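Local coordinates for protein omega transaminase (Pseudomonas sp., PDB 5LHA) that probably catalyses pyridoxal phosphate-dependent transfer of an amino group from an amine or beta-alanine to a keto acceptor such as pyruvate, passing through a pyridoxamine phosphate form, at residues A[23-28]-A[155-160]; A[132-137]-A[313-318]; A[300-305]-A[339-344]; A[390-395]-A[407-412]. One frame throughout, in Å; residues are numbered along the deposited sequence.

Contact 1 (A[23-28]-A[155-160]); sequences HPMGSS and NGYHGV. With PMP (4'-deoxy-4'-aminopyridoxal-5'-phosphate), chain E.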
# COMPACT_ATOMS: atom_id res chain seq x y z
N HIS A 23 -11.49 -23.63 -15.44
CA HIS A 23 -10.35 -23.53 -16.34
C HIS A 23 -9.54 -22.29 -16.00
O HIS A 23 -10.08 -21.18 -16.06
CB HIS A 23 -10.77 -23.40 -17.81
CG HIS A 23 -11.33 -24.64 -18.41
ND1 HIS A 23 -10.54 -25.64 -18.93
CD2 HIS A 23 -12.61 -25.02 -18.62
CE1 HIS A 23 -11.31 -26.60 -19.42
NE2 HIS A 23 -12.57 -26.25 -19.25
N PRO A 24 -8.25 -22.42 -15.70
CA PRO A 24 -7.42 -21.22 -15.63
C PRO A 24 -7.41 -20.53 -16.99
O PRO A 24 -7.38 -21.17 -18.04
CB PRO A 24 -6.04 -21.75 -15.24
CG PRO A 24 -6.33 -23.02 -14.52
CD PRO A 24 -7.52 -23.61 -15.22
N MET A 25 -7.45 -19.20 -16.93
CA MET A 25 -7.31 -18.29 -18.07
C MET A 25 -8.46 -18.39 -19.07
O MET A 25 -8.26 -18.18 -20.27
CB MET A 25 -5.96 -18.52 -18.77
CG MET A 25 -4.79 -18.55 -17.77
SD MET A 25 -4.83 -17.19 -16.60
CE MET A 25 -3.36 -17.53 -15.64
N GLY A 26 -9.68 -18.67 -18.61
CA GLY A 26 -10.81 -18.76 -19.51
C GLY A 26 -12.10 -18.25 -18.88
O GLY A 26 -12.25 -18.19 -17.66
N SER A 27 -13.04 -17.91 -19.76
CA SER A 27 -14.36 -17.45 -19.35
C SER A 27 -15.08 -18.57 -18.61
O SER A 27 -15.13 -19.71 -19.09
CB SER A 27 -15.17 -17.01 -20.57
OG SER A 27 -16.52 -16.72 -20.25
N SER A 28 -15.61 -18.26 -17.43
CA SER A 28 -16.43 -19.22 -16.70
C SER A 28 -17.90 -19.07 -17.02
O SER A 28 -18.74 -19.67 -16.35
CB SER A 28 -16.24 -19.08 -15.20
OG SER A 28 -16.81 -17.88 -14.73
N ASN A 155 4.12 -6.41 -20.72
CA ASN A 155 3.86 -7.73 -21.31
C ASN A 155 4.63 -8.83 -20.60
O ASN A 155 4.62 -9.98 -21.05
CB ASN A 155 4.14 -7.72 -22.82
CG ASN A 155 3.05 -7.01 -23.60
OD1 ASN A 155 2.79 -5.82 -23.40
ND2 ASN A 155 2.39 -7.74 -24.50
N GLY A 156 5.31 -8.50 -19.51
CA GLY A 156 5.99 -9.52 -18.74
C GLY A 156 4.98 -10.33 -17.94
O GLY A 156 3.96 -9.82 -17.48
N TYR A 157 5.25 -11.63 -17.82
CA TYR A 157 4.37 -12.51 -17.08
C TYR A 157 5.19 -13.32 -16.09
O TYR A 157 6.14 -14.00 -16.48
CB TYR A 157 3.57 -13.42 -18.01
CG TYR A 157 2.69 -14.37 -17.25
CD1 TYR A 157 1.54 -13.93 -16.62
CD2 TYR A 157 2.99 -15.71 -17.19
CE1 TYR A 157 0.73 -14.81 -15.92
CE2 TYR A 157 2.19 -16.59 -16.51
CZ TYR A 157 1.07 -16.14 -15.88
OH TYR A 157 0.29 -17.03 -15.19
N HIS A 158 4.78 -13.29 -14.82
CA HIS A 158 5.55 -13.88 -13.74
C HIS A 158 4.66 -14.65 -12.77
O HIS A 158 4.97 -14.76 -11.57
CB HIS A 158 6.32 -12.78 -12.99
CG HIS A 158 7.11 -11.88 -13.89
ND1 HIS A 158 8.24 -12.30 -14.55
CD2 HIS A 158 6.88 -10.61 -14.29
CE1 HIS A 158 8.70 -11.31 -15.30
NE2 HIS A 158 7.89 -10.28 -15.16
N GLY A 159 3.57 -15.24 -13.27
CA GLY A 159 2.69 -16.04 -12.43
C GLY A 159 1.57 -15.25 -11.78
O GLY A 159 1.39 -14.05 -12.01
N VAL A 160 0.84 -15.94 -10.90
CA VAL A 160 -0.44 -15.41 -10.40
C VAL A 160 -0.57 -15.47 -8.88
O VAL A 160 -1.67 -15.27 -8.35
CB VAL A 160 -1.63 -16.15 -11.05
CG1 VAL A 160 -1.64 -15.95 -12.55
CG2 VAL A 160 -1.58 -17.62 -10.70
N1 PMP E . 6.75 -16.87 -15.20
C2 PMP E . 6.79 -17.32 -16.51
C2A PMP E . 7.71 -16.70 -17.52
C3 PMP E . 5.71 -18.08 -16.96
O3 PMP E . 5.50 -18.24 -18.30
C4 PMP E . 4.84 -18.66 -16.04
C4A PMP E . 3.72 -19.55 -16.54
N4A PMP E . 3.64 -19.50 -17.99
C5 PMP E . 5.00 -18.42 -14.68
C6 PMP E . 5.97 -17.51 -14.27
C5A PMP E . 4.11 -19.14 -13.68
O4P PMP E . 4.28 -20.54 -13.77
P PMP E . 3.27 -21.60 -13.08
O1P PMP E . 2.10 -21.77 -14.03
O2P PMP E . 3.99 -22.92 -12.93
O3P PMP E . 2.76 -21.11 -11.74
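Met25 meets Tyr157 and Val160 in a small, buried, apolar contact between the N-terminal part of the chain and a cofactor-binding loop of the fold-type-I aminotransferase large domain. The loop follows strand 149-153 and contributes Tyr157, His158 and Gly159 to the pyridoxamine phosphate (PMP) pocket. Met25 is the third residue of a type II turn from His23 to Gly26, with a positive phi of 67°, and its side chain bends at chi2 (-48°) before running out to the methyl. That methyl does all the touching: CE lies 3.7 Å from Tyr157 OH and 3.9 Å from Val160 CG1, with Met25 and Val160 reaching toward each other tip to tip. Tyr157 also borders the cofactor. Its CG stands anti to the backbone N (chi1 178°), which turns the CD2-CE2 edge of the ring to the PMP, with CE2 3.3 Å from PMP C4A and PMP O3 at the ring edge, in plane. One ring face carries Gly159 N, 3.6 Å above the plane over its centre. Tyr173 meets the same ring, and Glu231 accepts a hydrogen bond from Tyr157 N. The neighbouring subunit also takes part: Gly26 and Ser27 pair antiparallel with one of its strands, and Lys133 of that second subunit donates to Val160 O. At the far end of the pyridine ring, Tyr157 O lies 3.2 Å from PMP N1.

Contact 2 (A[132-137]-A[313-318]); sequences LKMARQ and DAIENG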
# COMPACT_ATOMS: atom_id res chain seq x y z
N LEU A 132 10.88 -12.65 -5.08
CA LEU A 132 10.52 -11.32 -4.60
C LEU A 132 10.76 -11.17 -3.11
O LEU A 132 11.40 -10.21 -2.67
CB LEU A 132 9.06 -11.02 -4.94
CG LEU A 132 8.79 -10.99 -6.44
CD1 LEU A 132 7.31 -10.79 -6.74
CD2 LEU A 132 9.64 -9.89 -7.11
N LYS A 133 10.25 -12.10 -2.30
CA LYS A 133 10.39 -12.01 -0.85
C LYS A 133 11.84 -12.18 -0.41
O LYS A 133 12.29 -11.53 0.54
CB LYS A 133 9.52 -13.08 -0.19
CG LYS A 133 8.03 -12.82 -0.26
CD LYS A 133 7.24 -13.93 0.44
CE LYS A 133 7.43 -13.91 1.94
NZ LYS A 133 7.09 -15.23 2.56
N MET A 134 12.59 -13.06 -1.07
CA MET A 134 13.98 -13.28 -0.68
C MET A 134 14.88 -12.15 -1.14
O MET A 134 15.90 -11.87 -0.49
CB MET A 134 14.51 -14.60 -1.24
CG MET A 134 13.82 -15.83 -0.70
SD MET A 134 13.69 -15.88 1.10
CE MET A 134 15.43 -15.95 1.52
N ALA A 135 14.54 -11.49 -2.25
CA ALA A 135 15.23 -10.26 -2.62
C ALA A 135 15.08 -9.21 -1.53
O ALA A 135 16.04 -8.51 -1.19
CB ALA A 135 14.70 -9.73 -3.96
N ARG A 136 13.87 -9.09 -0.97
CA ARG A 136 13.65 -8.22 0.18
C ARG A 136 14.54 -8.62 1.35
O ARG A 136 15.10 -7.75 2.03
CB ARG A 136 12.17 -8.26 0.61
CG ARG A 136 11.17 -7.65 -0.38
CD ARG A 136 11.03 -6.16 -0.14
NE ARG A 136 9.98 -5.52 -0.95
CZ ARG A 136 8.75 -5.25 -0.54
NH1 ARG A 136 8.34 -5.54 0.69
NH2 ARG A 136 7.92 -4.66 -1.38
N GLN A 137 14.68 -9.93 1.61
CA GLN A 137 15.49 -10.37 2.74
C GLN A 137 16.97 -10.08 2.53
O GLN A 137 17.66 -9.67 3.46
CB GLN A 137 15.28 -11.86 3.00
CG GLN A 137 16.15 -12.38 4.14
CD GLN A 137 15.66 -13.66 4.75
OE1 GLN A 137 14.55 -14.12 4.48
NE2 GLN A 137 16.49 -14.26 5.60
N ASP A 313 25.78 -15.29 0.51
CA ASP A 313 26.71 -14.87 1.55
C ASP A 313 26.09 -13.82 2.46
O ASP A 313 26.32 -13.84 3.68
CB ASP A 313 27.97 -14.31 0.91
CG ASP A 313 28.82 -15.38 0.29
OD1 ASP A 313 28.61 -16.57 0.62
OD2 ASP A 313 29.67 -15.04 -0.56
N ALA A 314 25.35 -12.87 1.89
CA ALA A 314 24.75 -11.81 2.69
C ALA A 314 23.70 -12.35 3.64
O ALA A 314 23.63 -11.94 4.81
CB ALA A 314 24.14 -10.74 1.79
N ILE A 315 22.86 -13.26 3.15
CA ILE A 315 21.78 -13.79 3.97
C ILE A 315 22.33 -14.71 5.04
O ILE A 315 21.94 -14.64 6.21
CB ILE A 315 20.74 -14.48 3.07
CG1 ILE A 315 20.08 -13.44 2.16
CG2 ILE A 315 19.68 -15.18 3.91
CD1 ILE A 315 19.02 -13.96 1.26
N GLU A 316 23.26 -15.61 4.66
CA GLU A 316 23.84 -16.51 5.65
C GLU A 316 24.73 -15.80 6.67
O GLU A 316 24.92 -16.33 7.77
CB GLU A 316 24.60 -17.65 4.96
CG GLU A 316 23.72 -18.57 4.14
CD GLU A 316 24.47 -19.75 3.58
OE1 GLU A 316 25.72 -19.74 3.66
OE2 GLU A 316 23.82 -20.71 3.10
N ASN A 317 25.29 -14.63 6.34
CA ASN A 317 26.01 -13.83 7.31
C ASN A 317 25.16 -12.70 7.89
O ASN A 317 25.70 -11.83 8.58
CB ASN A 317 27.28 -13.21 6.72
CG ASN A 317 28.43 -14.19 6.61
OD1 ASN A 317 28.57 -15.11 7.42
ND2 ASN A 317 29.30 -13.95 5.64
N GLY A 318 23.86 -12.69 7.62
CA GLY A 318 23.03 -11.62 8.14
C GLY A 318 22.99 -11.63 9.65
O GLY A 318 23.04 -12.68 10.30
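Gln137 and Ile315 mark the closest backbone approach, their CA atoms 7.3 Å apart, where helix 124-141 passes the last turn of helix 309-316 in the large domain of this fold-type-I aminotransferase. Side chains do most of the bridging, and no hydrogen bond joins the two segments. Ile315 points at the other helix and divides its contact between two branches. CD1 lies 4.1 Å from Met134 CE and equally far from Met134 O; CG2 lies 3.7 Å from Gln137 NE2. Both partners cross the isoleucine at about a right angle. Met134 starts off to one side of the approach, and bends at chi2 (-49°) and chi3 (-64°) curl its methyl back to Ile315. Gln137 has CG anti to the backbone N (chi1 178°) and an extended chain beyond it, which brings NE2 to the CG2 methyl. The amide nitrogen is satisfied outside the pair: NE2 donates to Met324 O and Ser322 O, which probably fixes the amide's orientation. Ile325, on strand 324-325, touches all three side chains. Behind Ile315 the helix gives way to loop at Asn317, with Gly318 N bonded to Ile315 O at 3.1 Å.

Contact 3 (A[300-305]-A[339-344]); sequences IPLGAT and AAALAV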
# COMPACT_ATOMS: atom_id res chain seq x y z
N ILE A 300 6.01 -34.00 -12.80
CA ILE A 300 5.69 -33.77 -11.39
C ILE A 300 5.88 -32.28 -11.13
O ILE A 300 6.87 -31.70 -11.61
CB ILE A 300 6.59 -34.58 -10.44
CG1 ILE A 300 6.64 -36.06 -10.83
CG2 ILE A 300 6.08 -34.44 -9.01
CD1 ILE A 300 5.38 -36.85 -10.55
N PRO A 301 4.98 -31.63 -10.41
CA PRO A 301 5.15 -30.19 -10.14
C PRO A 301 6.44 -29.93 -9.38
O PRO A 301 6.68 -30.50 -8.31
CB PRO A 301 3.92 -29.85 -9.30
CG PRO A 301 2.89 -30.84 -9.73
CD PRO A 301 3.67 -32.12 -9.93
N LEU A 302 7.29 -29.08 -9.95
CA LEU A 302 8.50 -28.65 -9.25
C LEU A 302 8.87 -27.26 -9.72
O LEU A 302 8.86 -26.97 -10.92
CB LEU A 302 9.67 -29.62 -9.51
CG LEU A 302 11.01 -29.38 -8.82
CD1 LEU A 302 10.93 -29.66 -7.32
CD2 LEU A 302 12.14 -30.16 -9.47
N GLY A 303 9.26 -26.41 -8.77
CA GLY A 303 9.82 -25.12 -9.08
C GLY A 303 11.11 -24.93 -8.29
O GLY A 303 11.37 -25.64 -7.31
N ALA A 304 11.93 -23.99 -8.75
CA ALA A 304 13.17 -23.70 -8.05
C ALA A 304 13.58 -22.25 -8.26
O ALA A 304 13.39 -21.70 -9.35
CB ALA A 304 14.31 -24.63 -8.50
N THR A 305 14.11 -21.66 -7.20
CA THR A 305 14.73 -20.34 -7.25
C THR A 305 16.18 -20.50 -6.81
O THR A 305 16.45 -20.97 -5.70
CB THR A 305 14.00 -19.37 -6.34
OG1 THR A 305 12.60 -19.48 -6.59
CG2 THR A 305 14.45 -17.92 -6.63
N ALA A 339 13.56 -36.59 -7.91
CA ALA A 339 13.91 -37.79 -8.66
C ALA A 339 13.54 -37.67 -10.13
O ALA A 339 14.33 -38.03 -11.02
CB ALA A 339 13.23 -39.01 -8.04
N ALA A 340 12.30 -37.24 -10.41
CA ALA A 340 11.89 -37.04 -11.80
C ALA A 340 12.71 -35.95 -12.47
O ALA A 340 13.04 -36.06 -13.66
CB ALA A 340 10.39 -36.71 -11.86
N ALA A 341 13.03 -34.87 -11.74
CA ALA A 341 13.84 -33.79 -12.29
C ALA A 341 15.20 -34.30 -12.77
O ALA A 341 15.66 -33.95 -13.86
CB ALA A 341 14.03 -32.69 -11.25
N LEU A 342 15.86 -35.12 -11.94
CA LEU A 342 17.19 -35.63 -12.30
C LEU A 342 17.14 -36.41 -13.60
O LEU A 342 18.03 -36.26 -14.45
CB LEU A 342 17.76 -36.48 -11.16
CG LEU A 342 18.08 -35.67 -9.90
CD1 LEU A 342 18.34 -36.56 -8.69
CD2 LEU A 342 19.26 -34.77 -10.17
N ALA A 343 16.11 -37.24 -13.78
CA ALA A 343 15.99 -38.00 -15.02
C ALA A 343 15.74 -37.07 -16.19
O ALA A 343 16.24 -37.30 -17.30
CB ALA A 343 14.86 -39.02 -14.90
N VAL A 344 14.97 -36.00 -15.97
CA VAL A 344 14.65 -35.08 -17.05
C VAL A 344 15.90 -34.32 -17.49
O VAL A 344 16.15 -34.17 -18.69
CB VAL A 344 13.51 -34.13 -16.61
CG1 VAL A 344 13.35 -32.97 -17.59
CG2 VAL A 344 12.21 -34.91 -16.52
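Ile300 and Leu302 meet Ala340 and Ala341 through aliphatic carbon, with no flat side chain between them. The contact packs the extended segment leading into strand 303-308 on helix 335-350, in the large domain of the fold-type-I aminotransferase. The evidence for close packing is in the backbone spacing. The CA atoms of Ile300 and Ala340 are 7.0 Å apart and those of Leu302 and Ala341 8.0 Å, distances that the small alanine side chains permit. Two separate pairs form, one for each branched residue. Ile300 has CG1 anti to its carbonyl carbon (chi1 -50°), and this carbon, not the outer CD1, makes the touch, 3.9 Å from Ala340 CB. Leu302 and Ile300, two residues apart in an extended chain, both point at the helix, while Pro301 between them packs on Tyr331 of the second subunit. Ile300 also lies against Ile300 of that subunit, which brings this part of the fold to the dimer interface. Within the chain, Ile78 of helix 72-85 touches both Ile300 and Ala340, and Leu102 of helix 97-109 touches both Leu302 and Ala341, so a further helix closes over each pair. Leu302 turns CG anti to the backbone N (chi1 -177°), and its CD2 rests 3.6 Å from Ala341 CB.

Contact 4 (A[390-395]-A[407-412]); sequences LDLVSD and GQPSRI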
# COMPACT_ATOMS: atom_id res chain seq x y z
N LEU A 390 2.65 -15.90 -33.80
CA LEU A 390 2.10 -15.28 -34.99
C LEU A 390 1.20 -14.14 -34.53
O LEU A 390 0.25 -14.37 -33.78
CB LEU A 390 1.32 -16.31 -35.82
CG LEU A 390 2.08 -17.56 -36.28
CD1 LEU A 390 1.89 -18.69 -35.28
CD2 LEU A 390 1.63 -18.01 -37.68
N ASP A 391 1.53 -12.93 -34.92
CA ASP A 391 0.81 -11.75 -34.44
C ASP A 391 -0.26 -11.34 -35.46
O ASP A 391 0.05 -10.83 -36.54
CB ASP A 391 1.79 -10.62 -34.15
CG ASP A 391 1.21 -9.60 -33.21
OD1 ASP A 391 0.01 -9.27 -33.35
OD2 ASP A 391 1.95 -9.16 -32.29
N LEU A 392 -1.52 -11.53 -35.09
CA LEU A 392 -2.63 -11.25 -35.99
C LEU A 392 -3.12 -9.83 -35.74
O LEU A 392 -3.34 -9.43 -34.60
CB LEU A 392 -3.77 -12.25 -35.80
CG LEU A 392 -3.49 -13.76 -35.84
CD1 LEU A 392 -4.77 -14.55 -35.60
CD2 LEU A 392 -2.83 -14.21 -37.15
N VAL A 393 -3.26 -9.07 -36.82
CA VAL A 393 -3.65 -7.67 -36.77
C VAL A 393 -4.84 -7.46 -37.68
O VAL A 393 -5.10 -8.24 -38.60
CB VAL A 393 -2.49 -6.73 -37.18
CG1 VAL A 393 -1.28 -7.00 -36.33
CG2 VAL A 393 -2.17 -6.92 -38.66
N SER A 394 -5.58 -6.38 -37.40
CA SER A 394 -6.65 -5.95 -38.30
C SER A 394 -6.14 -5.03 -39.40
O SER A 394 -6.79 -4.92 -40.45
CB SER A 394 -7.75 -5.25 -37.51
OG SER A 394 -7.21 -4.38 -36.53
N ASP A 395 -4.98 -4.40 -39.19
CA ASP A 395 -4.44 -3.41 -40.12
C ASP A 395 -2.93 -3.58 -40.14
O ASP A 395 -2.27 -3.48 -39.10
CB ASP A 395 -4.83 -1.99 -39.69
CG ASP A 395 -4.33 -0.92 -40.66
OD1 ASP A 395 -3.11 -0.86 -40.95
OD2 ASP A 395 -5.16 -0.11 -41.13
N GLY A 407 -13.33 -13.51 -31.93
CA GLY A 407 -13.20 -14.95 -31.97
C GLY A 407 -12.43 -15.52 -33.14
O GLY A 407 -12.33 -16.75 -33.25
N GLN A 408 -11.84 -14.68 -33.99
CA GLN A 408 -11.10 -15.19 -35.14
C GLN A 408 -9.83 -15.97 -34.76
O GLN A 408 -9.56 -17.00 -35.39
CB GLN A 408 -10.74 -14.05 -36.10
CG GLN A 408 -10.07 -14.56 -37.37
CD GLN A 408 -9.85 -13.49 -38.42
OE1 GLN A 408 -9.92 -12.29 -38.13
NE2 GLN A 408 -9.56 -13.92 -39.64
N PRO A 409 -9.03 -15.52 -33.78
CA PRO A 409 -7.84 -16.31 -33.43
C PRO A 409 -8.12 -17.72 -32.94
O PRO A 409 -7.38 -18.64 -33.30
CB PRO A 409 -7.19 -15.47 -32.32
CG PRO A 409 -7.63 -14.10 -32.58
CD PRO A 409 -9.03 -14.22 -33.09
N SER A 410 -9.16 -17.94 -32.13
CA SER A 410 -9.46 -19.31 -31.72
C SER A 410 -10.01 -20.13 -32.88
O SER A 410 -9.81 -21.35 -32.92
CB SER A 410 -10.43 -19.34 -30.55
OG SER A 410 -10.64 -20.68 -30.14
N ARG A 411 -10.73 -19.49 -33.81
CA ARG A 411 -11.24 -20.22 -34.97
C ARG A 411 -10.10 -20.76 -35.82
O ARG A 411 -10.15 -21.90 -36.29
CB ARG A 411 -12.16 -19.34 -35.81
CG ARG A 411 -13.54 -19.16 -35.22
CD ARG A 411 -14.52 -18.63 -36.24
NE ARG A 411 -14.06 -17.42 -36.92
CZ ARG A 411 -14.28 -16.18 -36.49
NH1 ARG A 411 -14.95 -15.98 -35.37
NH2 ARG A 411 -13.83 -15.15 -37.19
N ILE A 412 -9.07 -19.94 -36.04
CA ILE A 412 -7.86 -20.41 -36.71
C ILE A 412 -7.24 -21.56 -35.93
O ILE A 412 -6.84 -22.58 -36.51
CB ILE A 412 -6.88 -19.24 -36.91
CG1 ILE A 412 -7.44 -18.26 -37.94
CG2 ILE A 412 -5.51 -19.74 -37.31
CD1 ILE A 412 -6.84 -16.87 -37.84
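Leu392 has CG anti to its carbonyl carbon (chi1 -52°) and a fully extended chi2 of 179°, which together push CD1 straight out toward Ile412 and Pro409. Ile412 answers from the helix with CG1 likewise anti to the carbonyl carbon (chi1 -69°), so that the two side chains reach toward each other tip to tip, CD1 to CD1 at 3.8 Å. The same leucine methyl lies 4.2 Å from Pro409 CG and also 4.2 Å from Pro409 CA, resting beside the proline ring. One methyl therefore meets two residues three apart in sequence, Pro409 and Ile412, about one turn of helix. In the C-terminal part of this fold-type-I enzyme, strand 387-393 belongs to a mixed sheet, and helix 408-418 packs on the face to which Leu392 points. Phe454 of helix 440-457 touches both Leu392 and Ile412, and Leu402 adds a further apolar neighbour to Leu392. Asp391, the residue before, forms salt bridges with Arg194 and Arg382. The helix begins just before Pro409, with Gly407 at the N-cap position; its O accepts Arg411 N at 3.2 Å. Proline suits this first turn, where a backbone N-H is not needed for an i to i-4 bond. Arg411 folds back alongside: Gln408 CA lies 3.4 Å above one guanidinium face, offset toward its rim, and NH1 donates to Ala406 O.

All four contacts are buried and none has a hydrogen bond between its own segments, yet their settings differ. Contact 1 is the one that holds cofactor-pocket residues; contact 2 is helix-on-helix packing and contact 3 that of a strand's lead-in on a helix; their elements strand 303-308 and helix 309-316 are consecutive, though the contacts' segments alternate along the chain. These three also touch the second subunit. Lys133 ties contact 2 to the partner's contact 1. Contact 4 touches no other chain and lies about 45 Å, centre to centre, from contact 2, on the opposite side of the chain's centre. Polar atoms enter contacts 1 and 2, whereas contacts 3 and 4 rest on aliphatic carbon alone.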